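Local coordinates for protein regulator of nonsense transcripts 2 (Homo sapiens, PDB 4CEM) that acts as a factor of nonsense-mediated mRNA decay, seen here through the first of its three MIF4G domains, at residues H23-L28 / G200-G205; D149-A154 / C196-D201. All coordinates share one frame; numbering follows the deposited sequence.

Contact 1 of 2, residues H23-L28 / G200-G205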
loop_
_atom_site.group_PDB
_atom_site.type_symbol
_atom_site.label_atom_id
_atom_site.label_comp_id
_atom_site.label_asym_id
_atom_site.label_seq_id
_atom_site.Cartn_x
_atom_site.Cartn_y
_atom_site.Cartn_z
ATOM N N HIS A 23 14.003 -9.608 -5.390
ATOM C CA HIS A 23 15.177 -9.293 -6.187
ATOM C C HIS A 23 15.145 -7.887 -6.704
ATOM O O HIS A 23 16.172 -7.216 -6.707
ATOM C CB HIS A 23 15.340 -10.276 -7.339
ATOM C CG HIS A 23 15.812 -11.647 -6.908
ATOM N ND1 HIS A 23 16.821 -11.823 -6.030
ATOM C CD2 HIS A 23 15.390 -12.918 -7.284
ATOM C CE1 HIS A 23 17.027 -13.137 -5.840
ATOM N NE2 HIS A 23 16.153 -13.808 -6.615
ATOM N N LEU A 24 13.976 -7.420 -7.137
ATOM C CA LEU A 24 13.850 -6.051 -7.658
ATOM C C LEU A 24 14.153 -4.995 -6.595
ATOM O O LEU A 24 14.926 -4.058 -6.826
ATOM C CB LEU A 24 12.446 -5.805 -8.228
ATOM C CG LEU A 24 12.207 -4.406 -8.813
ATOM C CD1 LEU A 24 13.296 -4.077 -9.825
ATOM C CD2 LEU A 24 10.815 -4.312 -9.431
ATOM N N ARG A 25 13.532 -5.158 -5.435
ATOM C CA ARG A 25 13.728 -4.240 -4.325
ATOM C C ARG A 25 15.200 -4.132 -3.915
ATOM O O ARG A 25 15.698 -3.042 -3.628
ATOM C CB ARG A 25 12.894 -4.698 -3.129
ATOM C CG ARG A 25 11.404 -4.457 -3.285
ATOM C CD ARG A 25 10.643 -4.935 -2.064
ATOM N NE ARG A 25 9.210 -4.713 -2.211
ATOM C CZ ARG A 25 8.288 -5.072 -1.321
ATOM N NH1 ARG A 25 8.630 -5.679 -0.193
ATOM N NH2 ARG A 25 7.011 -4.826 -1.561
ATOM N N LYS A 26 15.875 -5.279 -3.887
ATOM C CA LYS A 26 17.271 -5.382 -3.481
ATOM C C LYS A 26 18.162 -4.659 -4.473
ATOM O O LYS A 26 19.146 -4.026 -4.109
ATOM C CB LYS A 26 17.667 -6.857 -3.434
ATOM C CG LYS A 26 18.771 -7.196 -2.454
ATOM C CD LYS A 26 18.249 -7.273 -1.027
ATOM C CE LYS A 26 19.313 -7.810 -0.090
ATOM N NZ LYS A 26 19.838 -9.122 -0.571
ATOM N N GLU A 27 17.790 -4.760 -5.741
ATOM C CA GLU A 27 18.547 -4.183 -6.841
ATOM C C GLU A 27 18.362 -2.658 -6.854
ATOM O O GLU A 27 19.328 -1.912 -6.906
ATOM C CB GLU A 27 18.059 -4.815 -8.150
ATOM C CG GLU A 27 18.967 -4.627 -9.352
ATOM C CD GLU A 27 18.232 -4.760 -10.689
ATOM O OE1 GLU A 27 17.156 -5.402 -10.741
ATOM O OE2 GLU A 27 18.736 -4.219 -11.701
ATOM N N LEU A 28 17.109 -2.214 -6.789
ATOM C CA LEU A 28 16.770 -0.798 -6.732
ATOM C C LEU A 28 17.310 -0.086 -5.499
ATOM O O LEU A 28 17.816 1.033 -5.608
ATOM C CB LEU A 28 15.248 -0.614 -6.794
ATOM C CG LEU A 28 14.657 -0.655 -8.201
ATOM C CD1 LEU A 28 13.160 -0.387 -8.146
ATOM C CD2 LEU A 28 15.367 0.346 -9.105
ATOM N N GLY A 200 4.121 -5.446 3.644
ATOM C CA GLY A 200 4.200 -5.954 5.009
ATOM C C GLY A 200 5.383 -6.870 5.281
ATOM O O GLY A 200 5.857 -6.963 6.419
ATOM N N ASP A 201 5.856 -7.563 4.254
ATOM C CA ASP A 201 7.015 -8.427 4.419
ATOM C C ASP A 201 8.206 -7.602 4.900
ATOM O O ASP A 201 8.769 -7.880 5.949
ATOM C CB ASP A 201 7.343 -9.237 3.138
ATOM C CG ASP A 201 7.209 -8.418 1.828
ATOM O OD1 ASP A 201 7.149 -7.158 1.860
ATOM O OD2 ASP A 201 7.169 -9.061 0.752
ATOM N N ASP A 202 8.541 -6.556 4.158
ATOM C CA ASP A 202 9.724 -5.752 4.447
ATOM C C ASP A 202 9.501 -4.660 5.493
ATOM O O ASP A 202 10.401 -4.392 6.292
ATOM C CB ASP A 202 10.266 -5.143 3.159
ATOM C CG ASP A 202 11.033 -6.146 2.323
ATOM O OD1 ASP A 202 11.882 -6.856 2.885
ATOM O OD2 ASP A 202 10.805 -6.218 1.099
ATOM N N ILE A 203 8.328 -4.032 5.515
ATOM C CA ILE A 203 8.104 -2.941 6.462
ATOM C C ILE A 203 7.632 -3.415 7.842
ATOM O O ILE A 203 8.090 -2.896 8.858
ATOM C CB ILE A 203 7.158 -1.871 5.883
ATOM C CG1 ILE A 203 7.904 -1.048 4.832
ATOM C CG2 ILE A 203 6.641 -0.940 6.973
ATOM C CD1 ILE A 203 6.985 -0.401 3.822
ATOM N N ALA A 204 6.737 -4.400 7.881
ATOM C CA ALA A 204 6.197 -4.898 9.157
ATOM C C ALA A 204 6.812 -6.220 9.620
ATOM O O ALA A 204 6.473 -6.714 10.698
ATOM C CB ALA A 204 4.684 -5.047 9.065
ATOM N N GLY A 205 7.693 -6.803 8.810
ATOM C CA GLY A 205 8.223 -8.142 9.094
ATOM C C GLY A 205 7.195 -9.259 8.943
ATOM O O GLY A 205 7.361 -10.329 9.506
#

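Contact 2 of 2, residues D149-A154 / C196-D201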
loop_
_atom_site.group_PDB
_atom_site.type_symbol
_atom_site.label_atom_id
_atom_site.label_comp_id
_atom_site.label_asym_id
_atom_site.label_seq_id
_atom_site.Cartn_x
_atom_site.Cartn_y
_atom_site.Cartn_z
ATOM N N ASP A 149 -1.300 5.501 -2.310
ATOM C CA ASP A 149 -0.306 6.387 -1.708
ATOM C C ASP A 149 0.513 5.656 -0.660
ATOM O O ASP A 149 1.746 5.736 -0.650
ATOM C CB ASP A 149 -0.968 7.610 -1.054
ATOM C CG ASP A 149 -1.416 8.662 -2.061
ATOM O OD1 ASP A 149 -1.324 8.410 -3.282
ATOM O OD2 ASP A 149 -1.862 9.749 -1.619
ATOM N N LEU A 150 -0.176 4.944 0.226
ATOM C CA LEU A 150 0.501 4.240 1.309
ATOM C C LEU A 150 1.455 3.194 0.736
ATOM O O LEU A 150 2.600 3.092 1.164
ATOM C CB LEU A 150 -0.502 3.599 2.265
ATOM C CG LEU A 150 0.093 3.153 3.604
ATOM C CD1 LEU A 150 0.467 4.356 4.453
ATOM C CD2 LEU A 150 -0.872 2.249 4.360
ATOM N N ARG A 151 0.998 2.436 -0.250
ATOM C CA ARG A 151 1.869 1.471 -0.895
ATOM C C ARG A 151 3.042 2.175 -1.560
ATOM O O ARG A 151 4.183 1.705 -1.488
ATOM C CB ARG A 151 1.112 0.659 -1.937
ATOM C CG ARG A 151 2.026 -0.224 -2.774
ATOM C CD ARG A 151 1.272 -0.877 -3.904
ATOM N NE ARG A 151 2.167 -1.642 -4.762
ATOM C CZ ARG A 151 1.776 -2.297 -5.851
ATOM N NH1 ARG A 151 0.503 -2.280 -6.224
ATOM N NH2 ARG A 151 2.662 -2.973 -6.572
ATOM N N PHE A 152 2.745 3.295 -2.216
ATOM C CA PHE A 152 3.747 4.052 -2.957
ATOM C C PHE A 152 4.846 4.539 -2.003
ATOM O O PHE A 152 6.014 4.221 -2.208
ATOM C CB PHE A 152 3.078 5.214 -3.693
ATOM C CG PHE A 152 3.926 5.867 -4.776
ATOM C CD1 PHE A 152 5.247 5.501 -5.024
ATOM C CD2 PHE A 152 3.371 6.879 -5.557
ATOM C CE1 PHE A 152 5.984 6.130 -6.010
ATOM C CE2 PHE A 152 4.109 7.509 -6.542
ATOM C CZ PHE A 152 5.415 7.132 -6.769
ATOM N N ILE A 153 4.487 5.266 -0.943
ATOM C CA ILE A 153 5.514 5.751 -0.002
ATOM C C ILE A 153 6.263 4.597 0.677
ATOM O O ILE A 153 7.461 4.732 1.001
ATOM C CB ILE A 153 4.978 6.752 1.056
ATOM C CG1 ILE A 153 3.989 6.088 2.008
ATOM C CG2 ILE A 153 4.348 7.971 0.383
ATOM C CD1 ILE A 153 3.524 7.014 3.109
ATOM N N ALA A 154 5.565 3.471 0.864
ATOM C CA ALA A 154 6.198 2.217 1.316
ATOM C C ALA A 154 7.321 1.774 0.372
ATOM O O ALA A 154 8.453 1.616 0.810
ATOM C CB ALA A 154 5.166 1.113 1.458
ATOM N N CYS A 196 -0.389 -4.388 3.650
ATOM C CA CYS A 196 0.172 -5.619 4.172
ATOM C C CYS A 196 0.554 -6.533 3.020
ATOM O O CYS A 196 1.701 -6.953 2.911
ATOM C CB CYS A 196 -0.813 -6.313 5.124
ATOM S SG CYS A 196 -0.858 -5.559 6.771
ATOM N N ARG A 197 -0.410 -6.816 2.154
ATOM C CA ARG A 197 -0.175 -7.638 0.973
ATOM C C ARG A 197 1.123 -7.264 0.241
ATOM O O ARG A 197 1.944 -8.127 -0.040
ATOM C CB ARG A 197 -1.383 -7.544 0.026
ATOM C CG ARG A 197 -1.128 -8.042 -1.395
ATOM C CD ARG A 197 -2.404 -8.469 -2.114
ATOM N NE ARG A 197 -3.104 -9.525 -1.373
ATOM C CZ ARG A 197 -4.262 -9.389 -0.716
ATOM N NH1 ARG A 197 -4.928 -8.232 -0.697
ATOM N NH2 ARG A 197 -4.768 -10.438 -0.072
ATOM N N HIS A 198 1.309 -5.978 -0.042
ATOM C CA HIS A 198 2.405 -5.527 -0.898
ATOM C C HIS A 198 3.695 -5.300 -0.179
ATOM O O HIS A 198 4.736 -5.690 -0.686
ATOM C CB HIS A 198 2.003 -4.272 -1.666
ATOM C CG HIS A 198 0.980 -4.534 -2.751
ATOM N ND1 HIS A 198 1.322 -5.004 -3.966
ATOM C CD2 HIS A 198 -0.412 -4.402 -2.757
ATOM C CE1 HIS A 198 0.212 -5.157 -4.715
ATOM N NE2 HIS A 198 -0.847 -4.788 -3.973
ATOM N N CYS A 199 3.649 -4.682 1.002
ATOM C CA CYS A 199 4.863 -4.190 1.678
ATOM C C CYS A 199 5.100 -4.722 3.098
ATOM O O CYS A 199 6.160 -4.470 3.687
ATOM C CB CYS A 199 4.831 -2.660 1.714
ATOM S SG CYS A 199 4.511 -1.910 0.094
ATOM N N GLY A 200 4.121 -5.446 3.644
ATOM C CA GLY A 200 4.200 -5.954 5.009
ATOM C C GLY A 200 5.383 -6.870 5.281
ATOM O O GLY A 200 5.857 -6.963 6.419
ATOM N N ASP A 201 5.856 -7.563 4.254
ATOM C CA ASP A 201 7.015 -8.427 4.419
ATOM C C ASP A 201 8.206 -7.602 4.900
ATOM O O ASP A 201 8.769 -7.880 5.949
ATOM C CB ASP A 201 7.343 -9.237 3.138
ATOM C CG ASP A 201 7.209 -8.418 1.828
ATOM O OD1 ASP A 201 7.149 -7.158 1.860
ATOM O OD2 ASP A 201 7.169 -9.061 0.752
#

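Contact 1 of 2, residues H23-L28 / G200-G205
Asp-201 OD1 is gripped by two donors, Arg-25 NH1 at 2.9 Å from the helix across the contact and the backbone N of the next residue, Asp-202, at 2.8 Å. Both reach the oxygen from the same face of the carboxylate, the arginine from above its plane. Arg-25 NH1 also gives a hydrogen bond to Asp-202 OD2, 2.6 Å away, which it meets on the anti side, somewhat tilted from the carboxylate plane. Both acceptors lie at the edge of the guanidinium, close to its plane, so one nitrogen ties two neighbouring acids into a salt-bridge network. The carboxylates are turned differently against it: that of Asp-201 stands nearly upright at 84°, that of Asp-202 at 53°. The arginine spans the gap between backbones, 9.8 Å from CA of Arg-25 to CA of Asp-202, because its chain runs extended from CG to NE. The other terminal nitrogen, NH2, bonds the carbonyl of His-198 and forms a salt bridge with Glu-155, while Asp-201 OD2 pairs with Arg-21. A leucine in place of Arg-25 would probably leave Asp-202 and Glu-155 without this cationic mate and the His-198 carbonyl without its NH2 donor. The buried bridge joins helix 6-33 to the C-terminal end of helix 189-204, beside Ile-158 of helix 143-158, with Ile-203 and Ala-204 packing on Phe-236 of helix 230-259.

Contact 2 of 2, residues D149-A154 / C196-D201
Arg-151 leans across to segment 196-201 with its CG anti to the backbone N (chi1 172°) and the chain extended from there, a course that lays it over the imidazole of His-198. Its CB points toward the partner helix; CG passes Cys-199 SG at 4.2 Å and comes equally near His-198 CB. CD then sits over the ring, 4.0 Å from the centroid of the His-198 imidazole, in a CH-pi contact. NE runs above the ND1 and CG side, and CZ lies 3.3 Å from His-198 ND1. At the tip, NH1 is 3.3 Å from His-198 CE1, over the face but offset toward the rim, while NH2 stays on the ND1 side. Guanidinium and imidazole are thus stacked flat, planes 15° apart and centres 3.7 Å apart. The aliphatic CG of Arg-197 lies over the opposite face, toward the rim. One turn further along, the methyl of Ala-154 meets Cys-199 SG at 3.4 Å, where the CA atoms come as near as 6.6 Å. Helices 143-158 and 189-204 run the same way here, their segments crossing at 25° with axes 9.6 Å apart, and Ile-100 touches both Arg-151 and His-198. Stacking and apolar touch do the work: the guanidinium offers its face to the ring, its N-H groups directed along its edges, and a neutral imidazole would probably suit this cationic neighbour better than a protonated one.

The two contacts lie on helix 189-204, share Gly-200 and Asp-201, and have centres about 10 Å apart. Along the chain their first segments come in the order 23-28, then 149-154, and the second segments of both, 200-205 and 196-201, overlap on one helix. Contact 2 lies near the middle of the molecule, about 3 Å from the chain centre, and joins helices 143-158 and 189-204 within the MIF4G domain. Contact 1, about 13 Å from that centre, brings in the N-terminal helix 6-33. Ile-203 CD1 packs on Ala-154 CB at 3.3 Å between them. Helix 189-204 therefore links the all-helical core to the N-terminal helix laid against it.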